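Local coordinates for putative enoyl-CoA hydratase (Streptomyces coelicolor A3, PDB 3G64) that probably acts as an enoyl-CoA hydratase or related crotonase-family enzyme on acyl-CoA thioesters, at the interface of chains A and B. Numbering follows the deposited sequence. Chains: chain A/B, Putative enoyl-CoA hydratase.

Contacts 1 and 2 are neighbouring stretches of one interface between two copies of the protein, with the centres of their C-alpha atoms about 9 Å apart. They share B:Tyr164, whose ring serves contact 1 while its backbone lies at the edge of contact 2. Chain A presents helix 239-253 to both, joined in contact 2 by helix 221-234; chain B answers with helix 162-170 in both, joined by B:Asp236 and helix 92-111 in contact 1 and by the loop before the helix in contact 2. The deposited assembly holds three copies, consistent with the trimers common among crotonases.

Contact 1: the interface of chains A and B. Residues chain A 237-239, 242; chain B 107, 164, 168, 236.
Three polar groups grip the oxygen of water 1, which ties the two chains together in this subunit contact of the crotonase family. The backbone carbonyl A:Met237 O lies 2.7 Å from the oxygen of water 1. From chain B come the guanidinium nitrogen B:Arg168 NH2 and the carboxylate oxygen B:Asp236 OD1, the latter 2.8 Å from the water oxygen. B:Asp236 OD1 also accepts a short bond of 2.6 Å from the phenol B:Tyr164 OH, which meets it from above the carboxylate plane. The other carboxylate oxygen, B:Asp236 OD2, takes the N-H of A:Leu239 N at 2.9 Å, in a nearly straight bond (168° at H) that again arrives above the plane. A:Leu239 opens helix 239-253, so the carboxylate stands at a helix N-terminus, whose dipole would tend to favour its negative charge.

B:Tyr164, with CG anti to its backbone N (chi1 170°), has its ring sandwiched between A:Leu239 and the guanidinium of B:Arg168, with A:Met237 O and B:Asp236 OD1 in plane at its edge. One face lies under A:Leu239 CA in a CH-pi contact offset toward the rim. The side chain of A:Leu239 runs at about a right angle to that of B:Tyr164 and sets CD1 3.8 Å from B:Tyr164 CD2. A:Ala242 CB packs at the base of the ring, 3.8 Å from B:Tyr164 CB. On the opposite face lies the extended B:Arg168, its guanidinium centred over B:Tyr164 CE1. That group is pinned by B:Arg168 NH1, which donates in plane to a lone pair of the backbone B:Tyr164 O at 2.9 Å. The second methyl of A:Leu239, CD2, points instead toward the aliphatic stem of B:Arg107, which it meets obliquely.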
HETATM    1  N   MSE A 237      10.109  -7.285   1.034  1.00 20.40           N
HETATM    2  CA  MSE A 237      11.438  -7.190   0.390  1.00 22.27           C
HETATM    3  C   MSE A 237      11.595  -5.904  -0.396  1.00 24.66           C
HETATM    4  O   MSE A 237      10.604  -5.322  -0.801  1.00 23.30           O
HETATM    5  CB  MSE A 237      11.623  -8.336  -0.611  1.00 19.73           C
HETATM    6  CG  MSE A 237      11.584  -9.693   0.055  1.00 19.47           C
HETATM    7 SE   MSE A 237      11.240 -11.138  -1.262  0.87 31.18          SE
HETATM    8  CE  MSE A 237      12.817 -10.886  -2.432  1.00 22.78           C
ATOM      9  N   PRO A 238      12.855  -5.483  -0.637  1.00 26.40           N
ATOM     10  CA  PRO A 238      13.140  -4.343  -1.507  1.00 23.26           C
ATOM     11  C   PRO A 238      13.064  -4.715  -3.008  1.00 25.12           C
ATOM     12  O   PRO A 238      13.170  -5.886  -3.391  1.00 21.13           O
ATOM     13  CB  PRO A 238      14.583  -3.981  -1.136  1.00 23.67           C
ATOM     14  CG  PRO A 238      15.192  -5.297  -0.765  1.00 25.06           C
ATOM     15  CD  PRO A 238      14.076  -5.973   0.032  1.00 26.07           C
ATOM     16  N   LEU A 239      12.895  -3.700  -3.849  1.00 25.59           N
ATOM     17  CA  LEU A 239      12.804  -3.915  -5.298  1.00 25.88           C
ATOM     18  C   LEU A 239      13.919  -4.824  -5.854  1.00 25.84           C
ATOM     19  O   LEU A 239      13.606  -5.805  -6.547  1.00 25.81           O
ATOM     20  CB  LEU A 239      12.789  -2.576  -6.034  1.00 29.77           C
ATOM     21  CG  LEU A 239      12.754  -2.622  -7.570  1.00 31.42           C
ATOM     22  CD1 LEU A 239      11.532  -3.390  -8.034  1.00 27.21           C
ATOM     23  CD2 LEU A 239      12.752  -1.201  -8.125  1.00 30.50           C
ATOM     24  N   ALA A 242      13.389  -8.374  -4.928  1.00 21.58           N
ATOM     25  CA  ALA A 242      12.187  -8.970  -5.530  1.00 22.84           C
ATOM     26  C   ALA A 242      12.452  -9.480  -6.962  1.00 29.45           C
ATOM     27  O   ALA A 242      11.981 -10.558  -7.373  1.00 27.78           O
ATOM     28  CB  ALA A 242      11.021  -7.966  -5.523  1.00 21.14           C
TER
ATOM     29  N   ARG B 107      13.376  -2.705 -13.222  1.00 26.72           N
ATOM     30  CA  ARG B 107      14.120  -1.924 -12.242  1.00 28.11           C
ATOM     31  C   ARG B 107      14.718  -0.625 -12.819  1.00 29.52           C
ATOM     32  O   ARG B 107      14.723   0.432 -12.152  1.00 29.16           O
ATOM     33  CB  ARG B 107      15.202  -2.767 -11.585  1.00 31.93           C
ATOM     34  CG  ARG B 107      15.917  -1.999 -10.527  1.00 38.01           C
ATOM     35  CD  ARG B 107      16.684  -2.879  -9.550  1.00 44.90           C
ATOM     36  NE  ARG B 107      17.922  -3.383 -10.112  1.00 49.85           N
ATOM     37  CZ  ARG B 107      19.078  -3.454  -9.447  1.00 54.05           C
ATOM     38  NH1 ARG B 107      20.141  -3.946 -10.048  1.00 53.93           N
ATOM     39  NH2 ARG B 107      19.191  -3.010  -8.197  1.00 52.37           N
ATOM     40  N   TYR B 164       5.861  -7.336  -6.754  1.00 25.86           N
ATOM     41  CA  TYR B 164       6.321  -6.258  -5.898  1.00 24.53           C
ATOM     42  C   TYR B 164       5.481  -5.003  -6.229  1.00 22.24           C
ATOM     43  O   TYR B 164       4.877  -4.374  -5.347  1.00 23.94           O
ATOM     44  CB  TYR B 164       7.845  -6.037  -6.117  1.00 21.82           C
ATOM     45  CG  TYR B 164       8.385  -4.789  -5.471  1.00 24.59           C
ATOM     46  CD1 TYR B 164       8.937  -4.824  -4.170  1.00 19.17           C
ATOM     47  CD2 TYR B 164       8.309  -3.561  -6.124  1.00 24.06           C
ATOM     48  CE1 TYR B 164       9.413  -3.673  -3.557  1.00 22.16           C
ATOM     49  CE2 TYR B 164       8.781  -2.408  -5.512  1.00 24.58           C
ATOM     50  CZ  TYR B 164       9.340  -2.472  -4.229  1.00 26.05           C
ATOM     51  OH  TYR B 164       9.799  -1.311  -3.618  1.00 25.19           O
ATOM     52  N   ARG B 168       1.582  -2.500  -4.377  1.00 21.71           N
ATOM     53  CA  ARG B 168       1.934  -1.169  -3.917  1.00 22.45           C
ATOM     54  C   ARG B 168       1.186  -0.103  -4.704  1.00 24.95           C
ATOM     55  O   ARG B 168       1.144   1.066  -4.300  1.00 24.57           O
ATOM     56  CB  ARG B 168       3.455  -0.937  -4.002  1.00 22.96           C
ATOM     57  CG  ARG B 168       4.215  -1.791  -2.966  1.00 19.56           C
ATOM     58  CD  ARG B 168       5.774  -1.793  -3.190  1.00 17.83           C
ATOM     59  NE  ARG B 168       6.416  -2.427  -2.021  1.00 19.15           N
ATOM     60  CZ  ARG B 168       6.422  -3.743  -1.789  1.00 21.04           C
ATOM     61  NH1 ARG B 168       5.861  -4.586  -2.661  1.00 19.33           N
ATOM     62  NH2 ARG B 168       7.037  -4.220  -0.706  1.00 21.95           N
ATOM     63  N   ASP B 236      11.044   1.054   0.289  1.00 22.10           N
ATOM     64  CA  ASP B 236      11.827  -0.042   0.841  1.00 20.80           C
ATOM     65  C   ASP B 236      12.543   0.363   2.147  1.00 22.60           C
ATOM     66  O   ASP B 236      13.476  -0.317   2.581  1.00 23.43           O
ATOM     67  CB  ASP B 236      12.872  -0.526  -0.185  1.00 22.47           C
ATOM     68  CG  ASP B 236      12.252  -1.119  -1.457  1.00 25.88           C
ATOM     69  OD1 ASP B 236      11.092  -1.589  -1.409  1.00 24.04           O
ATOM     70  OD2 ASP B 236      12.951  -1.140  -2.517  1.00 23.08           O
TER
HETATM   71  O   HOH W   1       9.483  -3.103   0.254  1.00 27.73           O

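Contact 2: the interface of chains A and B. Residues chain A 230, 234, 243, 246, 249-250; chain B 156, 158-164.
Two successive residues, B:Met160 (phi 45°) and B:Gly161 (phi 96°), take positive phi values just before helix 162-170, and the resulting turn directs the N-H of B:Gly161 at chain A. A:Asp246, with CG beside its backbone N, receives it: B:Gly161 N donates to the anti lone pair of A:Asp246 OD2 at 2.6 Å, though the bond is bent (134° at H). The same oxygen binds water 2 at 2.7 Å. This water also lies 2.5 Å from A:Glu234 OE1, at the end of an extended chain, so it bridges two carboxylates; the backbone nitrogens of B:Ala163 and B:Tyr164 flank it as well, and this helix start may ease the crowding of negative charge. The carbonyl oxygen B:Gly158 O stands over the face of the A:Asp246 carboxylate, 3.0 Å from its carbon CG, and is no hydrogen-bond partner of OD1; its approach to that carbon could offset the oxygen-oxygen repulsion.

A:Gln250, bent at chi2, reads the loop with both ends of its amide. Its OE1 accepts twice from B:Ser156: the backbone N donates in plane to a lone pair at 3.0 Å, while the hydroxyl OG approaches from above the carbonyl plane. Its NE2 donates within the amide plane to the anti lone pair of B:Asp159 OD1 at 2.7 Å. A:Leu230 CD2 packs against B:Gly158. Helices 221-234 and 239-253 of chain A thus clasp the loop of chain B that leads into helix 162-170.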
ATOM      1  N   LEU A 230       5.181 -15.367  -3.998  1.00 22.58           N
ATOM      2  CA  LEU A 230       5.950 -14.155  -4.336  1.00 24.88           C
ATOM      3  C   LEU A 230       5.262 -12.862  -3.884  1.00 24.63           C
ATOM      4  O   LEU A 230       5.923 -11.926  -3.458  1.00 25.74           O
ATOM      5  CB  LEU A 230       6.321 -14.108  -5.833  1.00 22.93           C
ATOM      6  CG  LEU A 230       7.700 -14.750  -6.115  1.00 30.57           C
ATOM      7  CD1 LEU A 230       7.817 -16.167  -5.535  1.00 25.24           C
ATOM      8  CD2 LEU A 230       7.989 -14.774  -7.588  1.00 30.84           C
ATOM      9  N   GLU A 234       7.297 -10.680  -1.189  1.00 18.81           N
ATOM     10  CA  GLU A 234       7.808  -9.415  -1.733  1.00 15.55           C
ATOM     11  C   GLU A 234       7.153  -8.199  -1.089  1.00 20.48           C
ATOM     12  O   GLU A 234       7.643  -7.079  -1.263  1.00 21.34           O
ATOM     13  CB  GLU A 234       7.685  -9.364  -3.285  1.00 20.26           C
ATOM     14  CG  GLU A 234       8.611 -10.407  -3.925  1.00 26.44           C
ATOM     15  CD  GLU A 234       8.551 -10.458  -5.447  1.00 35.77           C
ATOM     16  OE1 GLU A 234       7.893  -9.580  -6.065  1.00 34.32           O
ATOM     17  OE2 GLU A 234       9.189 -11.382  -6.020  1.00 37.54           O
ATOM     18  N   VAL A 243      13.228  -8.730  -7.733  1.00 25.54           N
ATOM     19  CA  VAL A 243      13.459  -9.184  -9.096  1.00 30.65           C
ATOM     20  C   VAL A 243      14.402 -10.417  -9.166  1.00 29.49           C
ATOM     21  O   VAL A 243      14.316 -11.210 -10.109  1.00 26.68           O
ATOM     22  CB  VAL A 243      13.853  -8.009 -10.060  1.00 33.67           C
ATOM     23  CG1 VAL A 243      12.664  -7.051 -10.243  1.00 34.37           C
ATOM     24  CG2 VAL A 243      15.076  -7.274  -9.564  1.00 30.40           C
ATOM     25  N   ASP A 246      11.917 -13.278  -8.408  1.00 24.79           N
ATOM     26  CA  ASP A 246      11.190 -13.443  -9.675  1.00 29.79           C
ATOM     27  C   ASP A 246      12.015 -14.221 -10.694  1.00 28.79           C
ATOM     28  O   ASP A 246      11.530 -15.179 -11.289  1.00 30.45           O
ATOM     29  CB  ASP A 246      10.889 -12.094 -10.289  1.00 33.26           C
ATOM     30  CG  ASP A 246       9.874 -11.325  -9.517  1.00 47.00           C
ATOM     31  OD1 ASP A 246       9.278 -11.894  -8.567  1.00 51.77           O
ATOM     32  OD2 ASP A 246       9.669 -10.142  -9.863  1.00 50.79           O
ATOM     33  N   THR A 249      12.460 -17.866  -9.698  1.00 21.15           N
ATOM     34  CA  THR A 249      11.198 -18.589  -9.732  1.00 19.51           C
ATOM     35  C   THR A 249      10.707 -18.805 -11.182  1.00 27.30           C
ATOM     36  O   THR A 249      10.262 -19.902 -11.534  1.00 27.85           O
ATOM     37  CB  THR A 249      10.116 -17.818  -8.918  1.00 25.76           C
ATOM     38  OG1 THR A 249      10.517 -17.715  -7.529  1.00 25.34           O
ATOM     39  CG2 THR A 249       8.797 -18.496  -9.003  1.00 24.59           C
ATOM     40  N   GLN A 250      10.735 -17.744 -11.990  1.00 27.68           N
ATOM     41  CA  GLN A 250      10.270 -17.825 -13.376  1.00 28.55           C
ATOM     42  C   GLN A 250      11.168 -18.797 -14.146  1.00 29.66           C
ATOM     43  O   GLN A 250      10.681 -19.652 -14.868  1.00 33.34           O
ATOM     44  CB  GLN A 250      10.257 -16.452 -14.052  1.00 32.61           C
ATOM     45  CG  GLN A 250       9.191 -15.473 -13.569  1.00 40.92           C
ATOM     46  CD  GLN A 250       7.747 -16.037 -13.573  1.00 41.51           C
ATOM     47  OE1 GLN A 250       7.443 -17.023 -12.899  1.00 40.85           O
ATOM     48  NE2 GLN A 250       6.861 -15.375 -14.299  1.00 38.21           N
TER
ATOM     49  N   SER B 156       4.513 -17.844 -12.915  1.00 30.96           N
ATOM     50  CA  SER B 156       3.816 -17.187 -11.816  1.00 31.12           C
ATOM     51  C   SER B 156       3.602 -15.713 -12.150  1.00 32.54           C
ATOM     52  O   SER B 156       4.310 -15.166 -12.994  1.00 31.43           O
ATOM     53  CB  SER B 156       4.592 -17.315 -10.500  1.00 34.08           C
ATOM     54  OG  SER B 156       5.546 -16.283 -10.431  1.00 30.82           O
ATOM     55  N   GLY B 158       4.528 -13.349 -10.358  1.00 30.41           N
ATOM     56  CA  GLY B 158       5.695 -12.599  -9.928  1.00 35.91           C
ATOM     57  C   GLY B 158       6.700 -12.539 -11.064  1.00 41.25           C
ATOM     58  O   GLY B 158       7.823 -13.004 -10.938  1.00 44.05           O
ATOM     59  N   ASP B 159       6.270 -12.035 -12.216  1.00 37.38           N
ATOM     60  CA  ASP B 159       7.167 -11.919 -13.347  1.00 33.09           C
ATOM     61  C   ASP B 159       7.702 -10.499 -13.353  1.00 30.69           C
ATOM     62  O   ASP B 159       6.914  -9.539 -13.278  1.00 32.17           O
ATOM     63  CB  ASP B 159       6.406 -12.209 -14.664  1.00 38.35           C
ATOM     64  CG  ASP B 159       7.349 -12.427 -15.861  1.00 45.99           C
ATOM     65  OD1 ASP B 159       7.843 -13.569 -16.051  1.00 40.19           O
ATOM     66  OD2 ASP B 159       7.574 -11.451 -16.617  1.00 50.43           O
HETATM   67  N   MSE B 160       9.024 -10.381 -13.463  1.00 29.65           N
HETATM   68  CA  MSE B 160       9.729  -9.107 -13.670  1.00 29.06           C
HETATM   69  C   MSE B 160       9.230  -7.953 -12.776  1.00 29.53           C
HETATM   70  O   MSE B 160       9.137  -6.805 -13.204  1.00 33.34           O
HETATM   71  CB  MSE B 160       9.752  -8.705 -15.163  1.00 30.26           C
HETATM   72  CG  MSE B 160       8.404  -8.539 -15.796  1.00 32.43           C
HETATM   73 SE   MSE B 160       8.420  -8.529 -17.779  0.71 38.71          SE
HETATM   74  CE  MSE B 160       9.208  -6.737 -18.027  1.00 29.79           C
ATOM     75  N   GLY B 161       8.941  -8.265 -11.521  1.00 22.82           N
ATOM     76  CA  GLY B 161       8.618  -7.239 -10.543  1.00 25.87           C
ATOM     77  C   GLY B 161       7.125  -6.990 -10.344  1.00 28.88           C
ATOM     78  O   GLY B 161       6.747  -6.174  -9.500  1.00 27.77           O
ATOM     79  N   ALA B 162       6.275  -7.679 -11.108  1.00 27.08           N
ATOM     80  CA  ALA B 162       4.837  -7.445 -10.996  1.00 25.47           C
ATOM     81  C   ALA B 162       4.290  -7.667  -9.586  1.00 26.32           C
ATOM     82  O   ALA B 162       3.428  -6.906  -9.132  1.00 24.94           O
ATOM     83  CB  ALA B 162       4.038  -8.294 -12.027  1.00 24.25           C
ATOM     84  N   ALA B 163       4.762  -8.708  -8.900  1.00 24.53           N
ATOM     85  CA  ALA B 163       4.280  -9.013  -7.541  1.00 25.72           C
ATOM     86  C   ALA B 163       4.744  -7.996  -6.485  1.00 28.46           C
ATOM     87  O   ALA B 163       4.091  -7.808  -5.445  1.00 22.76           O
ATOM     88  CB  ALA B 163       4.683 -10.428  -7.110  1.00 24.33           C
ATOM     89  N   TYR B 164       5.861  -7.336  -6.754  1.00 25.86           N
ATOM     90  CA  TYR B 164       6.321  -6.258  -5.898  1.00 24.53           C
ATOM     91  C   TYR B 164       5.481  -5.003  -6.229  1.00 22.24           C
ATOM     92  O   TYR B 164       4.877  -4.374  -5.347  1.00 23.94           O
ATOM     93  CB  TYR B 164       7.845  -6.037  -6.117  1.00 21.82           C
ATOM     94  CG  TYR B 164       8.385  -4.789  -5.471  1.00 24.59           C
ATOM     95  CD1 TYR B 164       8.937  -4.824  -4.170  1.00 19.17           C
ATOM     96  CD2 TYR B 164       8.309  -3.561  -6.124  1.00 24.06           C
ATOM     97  CE1 TYR B 164       9.413  -3.673  -3.557  1.00 22.16           C
ATOM     98  CE2 TYR B 164       8.781  -2.408  -5.512  1.00 24.58           C
ATOM     99  CZ  TYR B 164       9.340  -2.472  -4.229  1.00 26.05           C
ATOM    100  OH  TYR B 164       9.799  -1.311  -3.618  1.00 25.19           O
TER
HETATM  101  O   HOH W   2       7.468  -9.402  -8.560  1.00 30.59           O